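Local atomic coordinates of 3-hydroxyacyl-CoA dehydrogenase (Brucella suis, PDB entry 4O5O), a protein that probably oxidises 3-hydroxyacyl-CoA to 3-oxoacyl-CoA with a nicotinamide cofactor, as a member of the short-chain dehydrogenase family with a Rossmann fold. Residues M32-G37 with K55-S60; F85-V90 with A138-G143; T154-A159 with A167-S172; P199-T204 with D216-S221. All coordinates share one frame; numbering follows the deposited sequence.

Contact 1. Residues M32-G37 with K55-S60; sequences MAVEAG and KALGAS
V34, L57 and S60 meet where two successive helices of the Rossmann fold, 24-35 and 47-57, run out before the strands 39-44 and 61-65 that follow them in their beta-alpha-beta units.

The apolar part of the contact depends on the branched side chain of V34. With its CG1 anti to the backbone N (chi1 169°), the residue turns both methyl groups to the other segment. V34 CG2 meets L57 CD2 at 4.2 Å, and V34 CG1 lies 3.8 Å from L57 O and 4.4 Å from S60 CB. Both branched residues also pack on strand 39-44, V34 on V40 and L57 on L42.

Glycines shape both helix ends. G37, with phi 91°, closes helix 24-35 in a Schellman motif, a conformation suited to glycine, which has no beta-carbon to crowd the carbonyl oxygen before it. G58, also at positive phi, turns the chain out of helix 47-57 and toward S60, whose backbone bonds to V40.

The polar link is indirect and suits a small hydroxyl residue near the surface. V34 O already accepts from G37 N; a water lies 2.9 Å from V34 O, placed to donate to it, and 3.2 Å from S60 OG.

Contact 2. Residues F85-V90 with A138-G143; sequences FGRIDV and AKNEPG
In the Rossmann fold of this enzyme, the loop entering strand 90-93 and the loop between helix 112-137 and strand 149-154 meet through R87, I88 and N140. The one direct hydrogen bond between them runs from N140 ND2 to I88 O, 2.9 Å long and nearly straight at 166°. The carbonyl oxygen lies in the plane of the amide, although the donor itself is tilted from the carbonyl plane. Asparagine suits this buried place because its amide serves three partners: ND2 also donates to R148 O, while N140 OD1 accepts from a water that in turn accepts from I88 N.

The same amide lies over one face of the R87 guanidinium, the two planes only 18° apart. N140 CG comes 3.6 Å from R87 NH2, and N140 OD1 stands above the guanidinium, displaced toward its rim. D89 fixes how the guanidinium is turned beneath it. The arginine chain bends at chi3 (-63°) and grips the carboxylate side-on: R87 NE bonds D89 OD2 at 3.0 Å and R87 NH2 bonds D89 OD1 at 2.8 Å, both on syn sides. D89 also takes a salt bridge from R14 and a bond from V15 N, so its negative charge probably eases the closeness of the two arginines.

Two more waters connect R87 NH1 to E141 N and R87 NH2 to E141 O. This network of side chains, backbone groups and waters lies at the N-terminal ends of strands 90-93 and 149-154, the end of the sheet away from the one where Rossmann-fold dehydrogenases bind their cofactor.

Contact 3. Residues T154-A159 with A167-S172; sequences TASVAA and AAYSAS
Y169 lays its ring against S156 and A158, with the two small side chains meeting it obliquely. The ring is carried to the loop because CG is anti to the backbone N (chi1 -170°), which sends it out from helix 167-187. A158 CB rests 3.5 Å from Y169 CD2, and S156 OG lies 3.3 Å from Y169 CE2. At the ring's end, Y169 OH stands 3.7 Å from S156 OG, a distance of neighbours and not of a hydrogen bond. Alanine and serine suit these places because their short side chains let the loop lie close against the ring.

S156 has a second task. Its OG accepts from A158 N at 2.9 Å with an angle of 168°, a capping bond that orders the turn leading into helix 158-161. One residue along the other helix, S170 OG donates to A158 O at 2.8 Å. That donor sits above the carbonyl plane, 41° out of it, so the bond does not follow a lone pair. A serine is short enough to make this bridge while A158 CB lies beside its hydroxyl.

Y169 begins a YSASK sequence that matches the YxxxK motif of short-chain dehydrogenases; S156, Y169 and K173 therefore probably correspond to the family's catalytic serine, tyrosine and lysine. K173 NZ bonds T154 O, joining the helix to the end of strand 149-154. Helix 112-137 packs on helix 167-187 through contacts such as N122 on Y169, the second subunit adds P182 against S170, and strand 192-199 runs alongside, pairing A155 with I197.

Contact 4. Residues P199-T204 with D216-S221; sequences PGIFKT and DALGAS
The region after strand 192-199, which in short-chain dehydrogenases commonly helps to form the substrate pocket, folds here so that I201 reaches helix 212-220. One methyl group, CD1, makes the closest approaches. I201 CD1 lies 3.7 Å from L218 O and 3.7 Å from S221 OG, and it meets L218 CB and CD2 each at 4.2 Å. The side chain gets there by extending: CG1 is anti to the carbonyl carbon (chi1 -54°), and chi2 of 165° stretches CD1 away from the loop. A long, branched apolar residue suits the place, since M207, L228 and L258 pack around it as well, while M207 and M210 lie on L218.

At the helix end the polar atoms satisfy one another. L218 O accepts from S221 OG at 2.6 Å and from S221 N at 3.1 Å, the hydroxyl being folded back with OG between the backbone N and the carbonyl carbon (chi1 67°).

In the Rossmann topology the loop follows the sixth strand of the parallel sheet, and its P199-G200 pair resembles the PG motif of the family. G200 is tied to L254 of the last strand, and the backbones of I201 and K203 bond to that of G229. Beyond I201 an inverse gamma turn centred on K203 leads to T204 at the N-cap of helix 205-209.

The contacts follow one another along the chain without interleaving, and they share the seven-stranded parallel sheet. Contacts 1 and 2 lie near the N-terminal ends of its strands, contacts 3 and 4 beyond the C-terminal ends, where Rossmann enzymes place cofactor and substrate. Within each pair the centres are close, 19 Å and 16 Å apart, and the segments touch: S60 O packs on F85 CZ at 3.5 Å, and V157 N probably bonds P199 O at 3.0 Å, linking the chain beyond strand 149-154 to the end of strand 192-199. Contacts 2 and 4 are farthest apart, their centres 36 Å from each other. Contacts 3 and 4 thus border the probable active site.

Contact 1. Residues M32-G37 with K55-S60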
# COMPACT_ATOMS: atom_id res chain seq x y z
N MET B 32 16.22 -8.02 -25.38
CA MET B 32 17.19 -7.66 -24.35
C MET B 32 18.03 -8.87 -23.94
O MET B 32 19.27 -8.79 -23.86
CB MET B 32 16.44 -7.11 -23.13
CG MET B 32 17.30 -6.78 -21.92
SD MET B 32 17.77 -8.17 -20.88
CE MET B 32 16.20 -8.72 -20.26
N ALA B 33 17.38 -10.00 -23.71
CA ALA B 33 18.08 -11.15 -23.19
C ALA B 33 19.07 -11.72 -24.23
O ALA B 33 20.21 -12.01 -23.90
CB ALA B 33 17.08 -12.20 -22.76
N VAL B 34 18.63 -11.83 -25.48
CA VAL B 34 19.52 -12.31 -26.53
C VAL B 34 20.72 -11.36 -26.70
O VAL B 34 21.85 -11.82 -26.84
CB VAL B 34 18.78 -12.47 -27.89
CG1 VAL B 34 19.74 -12.71 -29.05
CG2 VAL B 34 17.79 -13.62 -27.82
N GLU B 35 20.46 -10.05 -26.66
CA GLU B 35 21.54 -9.08 -26.88
C GLU B 35 22.52 -9.11 -25.69
O GLU B 35 23.70 -8.76 -25.86
CB GLU B 35 20.95 -7.68 -27.16
CG GLU B 35 20.18 -7.68 -28.50
CD GLU B 35 19.73 -6.30 -29.02
OE1 GLU B 35 19.67 -5.34 -28.23
OE2 GLU B 35 19.41 -6.20 -30.19
N ALA B 36 22.07 -9.59 -24.53
CA ALA B 36 22.94 -9.78 -23.35
C ALA B 36 23.63 -11.15 -23.29
O ALA B 36 24.31 -11.44 -22.30
CB ALA B 36 22.16 -9.55 -22.07
N GLY B 37 23.45 -11.97 -24.32
CA GLY B 37 24.12 -13.27 -24.43
C GLY B 37 23.38 -14.45 -23.84
O GLY B 37 23.93 -15.54 -23.71
N LYS B 55 12.85 -16.09 -35.31
CA LYS B 55 13.66 -16.02 -36.51
C LYS B 55 14.55 -14.78 -36.51
O LYS B 55 15.75 -14.84 -36.89
CB LYS B 55 12.78 -16.04 -37.78
CG LYS B 55 13.57 -16.23 -39.07
CD LYS B 55 12.68 -16.10 -40.30
CE LYS B 55 13.48 -16.15 -41.61
NZ LYS B 55 12.61 -16.04 -42.81
N ALA B 56 13.97 -13.64 -36.14
CA ALA B 56 14.71 -12.38 -36.15
C ALA B 56 15.84 -12.40 -35.13
O ALA B 56 16.91 -11.83 -35.36
CB ALA B 56 13.76 -11.21 -35.88
N LEU B 57 15.61 -13.09 -34.01
CA LEU B 57 16.59 -13.09 -32.93
C LEU B 57 17.78 -14.01 -33.18
O LEU B 57 18.85 -13.78 -32.62
CB LEU B 57 15.92 -13.47 -31.61
CG LEU B 57 14.97 -12.40 -31.06
CD1 LEU B 57 14.15 -13.00 -29.93
CD2 LEU B 57 15.73 -11.17 -30.56
N GLY B 58 17.59 -15.04 -34.00
CA GLY B 58 18.70 -15.94 -34.39
C GLY B 58 18.81 -17.20 -33.53
O GLY B 58 17.89 -17.54 -32.77
N ALA B 59 19.96 -17.88 -33.63
CA ALA B 59 20.15 -19.21 -33.06
C ALA B 59 20.06 -19.32 -31.54
O ALA B 59 19.92 -20.45 -31.01
CB ALA B 59 21.47 -19.78 -33.55
N SER B 60 20.16 -18.19 -30.84
CA SER B 60 19.96 -18.17 -29.38
C SER B 60 18.47 -18.16 -28.96
O SER B 60 18.18 -18.20 -27.77
CB SER B 60 20.71 -16.99 -28.75
OG SER B 60 22.11 -17.20 -28.86
O HOH W 1 22.39 -14.71 -26.93

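Contact 2. Residues F85-V90 with A138-G143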
# COMPACT_ATOMS: atom_id res chain seq x y z
N PHE B 85 18.02 -26.10 -24.67
CA PHE B 85 19.09 -25.40 -23.97
C PHE B 85 19.55 -26.01 -22.66
O PHE B 85 20.49 -25.50 -22.06
CB PHE B 85 18.67 -23.95 -23.74
CG PHE B 85 18.42 -23.17 -25.01
CD1 PHE B 85 19.41 -23.06 -26.00
CD2 PHE B 85 17.21 -22.53 -25.21
CE1 PHE B 85 19.17 -22.32 -27.16
CE2 PHE B 85 16.97 -21.79 -26.35
CZ PHE B 85 17.95 -21.70 -27.34
N GLY B 86 18.87 -27.07 -22.20
CA GLY B 86 19.35 -27.90 -21.09
C GLY B 86 18.94 -27.44 -19.70
O GLY B 86 19.14 -28.18 -18.74
N ARG B 87 18.33 -26.26 -19.57
CA ARG B 87 18.06 -25.66 -18.26
C ARG B 87 17.15 -24.46 -18.47
O ARG B 87 16.97 -23.99 -19.59
CB ARG B 87 19.38 -25.21 -17.59
CG ARG B 87 20.10 -24.15 -18.40
CD ARG B 87 21.45 -23.74 -17.86
NE ARG B 87 21.33 -23.13 -16.55
CZ ARG B 87 21.75 -23.67 -15.41
NH1 ARG B 87 22.33 -24.87 -15.40
NH2 ARG B 87 21.55 -23.00 -14.27
N ILE B 88 16.59 -24.00 -17.36
CA ILE B 88 15.85 -22.75 -17.27
C ILE B 88 16.36 -21.96 -16.06
O ILE B 88 16.41 -22.49 -14.95
CB ILE B 88 14.34 -22.97 -17.07
CG1 ILE B 88 13.75 -23.68 -18.30
CG2 ILE B 88 13.61 -21.65 -16.83
CD1 ILE B 88 12.38 -24.30 -18.07
N ASP B 89 16.69 -20.71 -16.30
CA ASP B 89 17.22 -19.82 -15.28
C ASP B 89 16.26 -18.71 -14.89
O ASP B 89 16.23 -18.31 -13.72
CB ASP B 89 18.53 -19.18 -15.76
CG ASP B 89 19.64 -20.19 -15.92
OD1 ASP B 89 20.23 -20.61 -14.91
OD2 ASP B 89 19.92 -20.57 -17.07
N VAL B 90 15.54 -18.16 -15.87
CA VAL B 90 14.68 -17.01 -15.62
C VAL B 90 13.36 -17.25 -16.32
O VAL B 90 13.33 -17.68 -17.49
CB VAL B 90 15.29 -15.69 -16.16
CG1 VAL B 90 14.34 -14.53 -15.88
CG2 VAL B 90 16.67 -15.43 -15.56
N ALA B 138 14.43 -25.51 -9.55
CA ALA B 138 14.81 -26.11 -8.27
C ALA B 138 15.88 -27.19 -8.47
O ALA B 138 16.56 -27.53 -7.51
CB ALA B 138 13.60 -26.67 -7.54
N LYS B 139 16.01 -27.74 -9.69
CA LYS B 139 17.01 -28.74 -10.03
C LYS B 139 18.38 -28.17 -10.37
O LYS B 139 19.36 -28.89 -10.43
CB LYS B 139 16.53 -29.58 -11.21
CG LYS B 139 15.21 -30.28 -10.95
CD LYS B 139 14.76 -31.06 -12.17
CE LYS B 139 13.40 -31.69 -11.96
NZ LYS B 139 12.99 -32.43 -13.20
N ASN B 140 18.43 -26.87 -10.63
CA ASN B 140 19.68 -26.22 -11.03
C ASN B 140 20.70 -26.27 -9.89
O ASN B 140 20.35 -26.20 -8.72
CB ASN B 140 19.45 -24.74 -11.38
CG ASN B 140 18.68 -24.55 -12.66
OD1 ASN B 140 18.67 -25.42 -13.54
ND2 ASN B 140 18.06 -23.40 -12.80
N GLU B 141 21.96 -26.33 -10.28
CA GLU B 141 23.05 -26.12 -9.34
C GLU B 141 22.96 -24.69 -8.80
O GLU B 141 22.74 -23.76 -9.58
CB GLU B 141 24.35 -26.28 -10.12
CG GLU B 141 25.61 -26.04 -9.36
CD GLU B 141 26.83 -26.35 -10.21
OE1 GLU B 141 26.70 -26.70 -11.42
OE2 GLU B 141 27.90 -26.28 -9.66
N PRO B 142 23.12 -24.50 -7.48
CA PRO B 142 23.12 -23.09 -7.00
C PRO B 142 24.29 -22.29 -7.58
O PRO B 142 25.41 -22.79 -7.66
CB PRO B 142 23.15 -23.24 -5.48
CG PRO B 142 22.52 -24.59 -5.25
CD PRO B 142 23.11 -25.44 -6.36
N GLY B 143 23.97 -21.08 -8.04
CA GLY B 143 24.94 -20.16 -8.58
C GLY B 143 25.36 -19.16 -7.54
O GLY B 143 25.36 -19.46 -6.34
O HOH W 2 22.56 -26.36 -13.08
O HOH W 3 22.60 -22.51 -11.69
O HOH W 4 16.71 -25.97 -15.24

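Contact 3. Residues T154-A159 with A167-S172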
# COMPACT_ATOMS: atom_id res chain seq x y z
N THR B 154 4.30 -9.89 -14.31
CA THR B 154 3.85 -8.57 -14.73
C THR B 154 2.45 -8.33 -14.13
O THR B 154 1.51 -9.04 -14.46
CB THR B 154 3.80 -8.47 -16.26
OG1 THR B 154 5.09 -8.82 -16.79
CG2 THR B 154 3.45 -7.06 -16.71
N ALA B 155 2.35 -7.33 -13.26
CA ALA B 155 1.05 -6.86 -12.78
C ALA B 155 0.65 -5.68 -13.64
O ALA B 155 0.70 -5.80 -14.88
CB ALA B 155 1.12 -6.54 -11.29
N SER B 156 0.29 -4.55 -13.04
CA SER B 156 -0.10 -3.34 -13.77
C SER B 156 -0.35 -2.29 -12.71
O SER B 156 -0.77 -2.61 -11.59
CB SER B 156 -1.42 -3.54 -14.54
OG SER B 156 -1.90 -2.31 -15.11
N VAL B 157 -0.20 -1.02 -13.08
CA VAL B 157 -0.76 0.03 -12.25
C VAL B 157 -2.25 -0.14 -11.95
O VAL B 157 -2.73 0.39 -10.97
CB VAL B 157 -0.48 1.44 -12.81
CG1 VAL B 157 1.03 1.73 -12.75
CG2 VAL B 157 -1.06 1.60 -14.18
N ALA B 158 -2.96 -0.89 -12.79
CA ALA B 158 -4.38 -1.16 -12.54
C ALA B 158 -4.58 -1.95 -11.27
O ALA B 158 -5.69 -1.95 -10.73
CB ALA B 158 -5.00 -1.88 -13.73
N ALA B 159 -3.54 -2.59 -10.76
CA ALA B 159 -3.60 -3.28 -9.44
C ALA B 159 -3.74 -2.29 -8.29
O ALA B 159 -4.09 -2.70 -7.21
CB ALA B 159 -2.37 -4.16 -9.22
N ALA B 167 -12.52 -3.75 -13.69
CA ALA B 167 -12.71 -4.74 -12.63
C ALA B 167 -11.93 -6.01 -12.90
O ALA B 167 -11.22 -6.50 -12.01
CB ALA B 167 -14.18 -5.04 -12.39
N ALA B 168 -12.08 -6.59 -14.10
CA ALA B 168 -11.42 -7.84 -14.39
C ALA B 168 -9.91 -7.68 -14.45
O ALA B 168 -9.15 -8.48 -13.86
CB ALA B 168 -11.93 -8.46 -15.68
N TYR B 169 -9.45 -6.66 -15.17
CA TYR B 169 -8.01 -6.46 -15.29
C TYR B 169 -7.37 -6.19 -13.94
O TYR B 169 -6.35 -6.81 -13.60
CB TYR B 169 -7.74 -5.33 -16.29
CG TYR B 169 -6.31 -5.19 -16.67
CD1 TYR B 169 -5.66 -6.22 -17.32
CD2 TYR B 169 -5.61 -4.03 -16.40
CE1 TYR B 169 -4.36 -6.11 -17.71
CE2 TYR B 169 -4.30 -3.91 -16.79
CZ TYR B 169 -3.68 -4.95 -17.44
OH TYR B 169 -2.35 -4.78 -17.81
N SER B 170 -7.95 -5.27 -13.18
CA SER B 170 -7.45 -4.98 -11.81
C SER B 170 -7.46 -6.21 -10.91
O SER B 170 -6.50 -6.45 -10.17
CB SER B 170 -8.27 -3.86 -11.17
OG SER B 170 -8.11 -2.65 -11.86
N ALA B 171 -8.55 -7.00 -10.94
CA ALA B 171 -8.58 -8.22 -10.15
C ALA B 171 -7.44 -9.15 -10.51
O ALA B 171 -6.72 -9.68 -9.65
CB ALA B 171 -9.90 -8.94 -10.33
N SER B 172 -7.25 -9.35 -11.81
CA SER B 172 -6.21 -10.29 -12.24
C SER B 172 -4.83 -9.83 -11.87
O SER B 172 -4.00 -10.64 -11.41
CB SER B 172 -6.34 -10.52 -13.75
OG SER B 172 -5.86 -9.44 -14.54

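Contact 4. Residues P199-T204 with D216-S221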
# COMPACT_ATOMS: atom_id res chain seq x y z
N PRO B 199 3.69 -2.34 -14.66
CA PRO B 199 3.86 -1.27 -15.63
C PRO B 199 2.72 -0.25 -15.66
O PRO B 199 1.56 -0.62 -15.43
CB PRO B 199 3.93 -2.00 -16.98
CG PRO B 199 4.03 -3.44 -16.68
CD PRO B 199 3.48 -3.64 -15.30
N GLY B 200 3.06 0.99 -16.00
CA GLY B 200 2.09 1.98 -16.40
C GLY B 200 1.69 1.82 -17.83
O GLY B 200 1.51 0.69 -18.30
N ILE B 201 1.57 2.94 -18.53
CA ILE B 201 1.11 2.93 -19.89
C ILE B 201 2.32 2.78 -20.84
O ILE B 201 3.17 3.68 -20.94
CB ILE B 201 0.32 4.20 -20.25
CG1 ILE B 201 -0.83 4.45 -19.27
CG2 ILE B 201 -0.24 4.03 -21.66
CD1 ILE B 201 -1.43 5.85 -19.33
N PHE B 202 2.38 1.64 -21.54
CA PHE B 202 3.44 1.35 -22.50
C PHE B 202 2.92 1.24 -23.92
O PHE B 202 1.74 0.97 -24.14
CB PHE B 202 4.15 0.05 -22.12
CG PHE B 202 5.18 0.24 -21.04
CD1 PHE B 202 4.81 0.53 -19.75
CD2 PHE B 202 6.53 0.24 -21.35
CE1 PHE B 202 5.78 0.80 -18.78
CE2 PHE B 202 7.49 0.51 -20.40
CZ PHE B 202 7.12 0.78 -19.11
N LYS B 203 3.81 1.50 -24.86
CA LYS B 203 3.53 1.34 -26.29
C LYS B 203 3.54 -0.14 -26.71
O LYS B 203 4.53 -0.64 -27.25
CB LYS B 203 4.59 2.13 -27.08
N THR B 204 2.43 -0.81 -26.45
CA THR B 204 2.19 -2.21 -26.78
C THR B 204 1.36 -2.24 -28.06
O THR B 204 0.89 -1.21 -28.49
CB THR B 204 1.33 -2.88 -25.69
OG1 THR B 204 0.05 -2.22 -25.64
CG2 THR B 204 1.98 -2.78 -24.33
N ASP B 216 -2.07 10.02 -27.49
CA ASP B 216 -1.52 11.28 -27.02
C ASP B 216 -2.12 11.72 -25.69
O ASP B 216 -1.40 12.17 -24.81
CB ASP B 216 -1.70 12.37 -28.08
CG ASP B 216 -0.85 12.13 -29.33
OD1 ASP B 216 0.11 11.33 -29.27
OD2 ASP B 216 -1.16 12.75 -30.38
N ALA B 217 -3.43 11.55 -25.53
CA ALA B 217 -4.07 11.86 -24.23
C ALA B 217 -3.54 10.95 -23.11
O ALA B 217 -3.32 11.39 -21.96
CB ALA B 217 -5.59 11.80 -24.34
N LEU B 218 -3.32 9.67 -23.42
CA LEU B 218 -2.77 8.75 -22.42
C LEU B 218 -1.35 9.17 -21.98
O LEU B 218 -1.02 9.19 -20.79
CB LEU B 218 -2.76 7.34 -22.98
CG LEU B 218 -4.15 6.69 -23.06
CD1 LEU B 218 -4.04 5.34 -23.75
CD2 LEU B 218 -4.80 6.52 -21.70
N GLY B 219 -0.51 9.50 -22.95
CA GLY B 219 0.81 10.00 -22.63
C GLY B 219 0.76 11.26 -21.77
O GLY B 219 1.59 11.44 -20.88
N ALA B 220 -0.21 12.13 -22.05
CA ALA B 220 -0.35 13.39 -21.30
C ALA B 220 -0.76 13.18 -19.84
O ALA B 220 -0.57 14.07 -19.01
CB ALA B 220 -1.34 14.31 -21.99
N SER B 221 -1.33 12.01 -19.52
CA SER B 221 -1.69 11.73 -18.14
C SER B 221 -0.50 11.34 -17.28
O SER B 221 -0.64 11.26 -16.07
CB SER B 221 -2.74 10.62 -18.05
OG SER B 221 -2.24 9.36 -18.47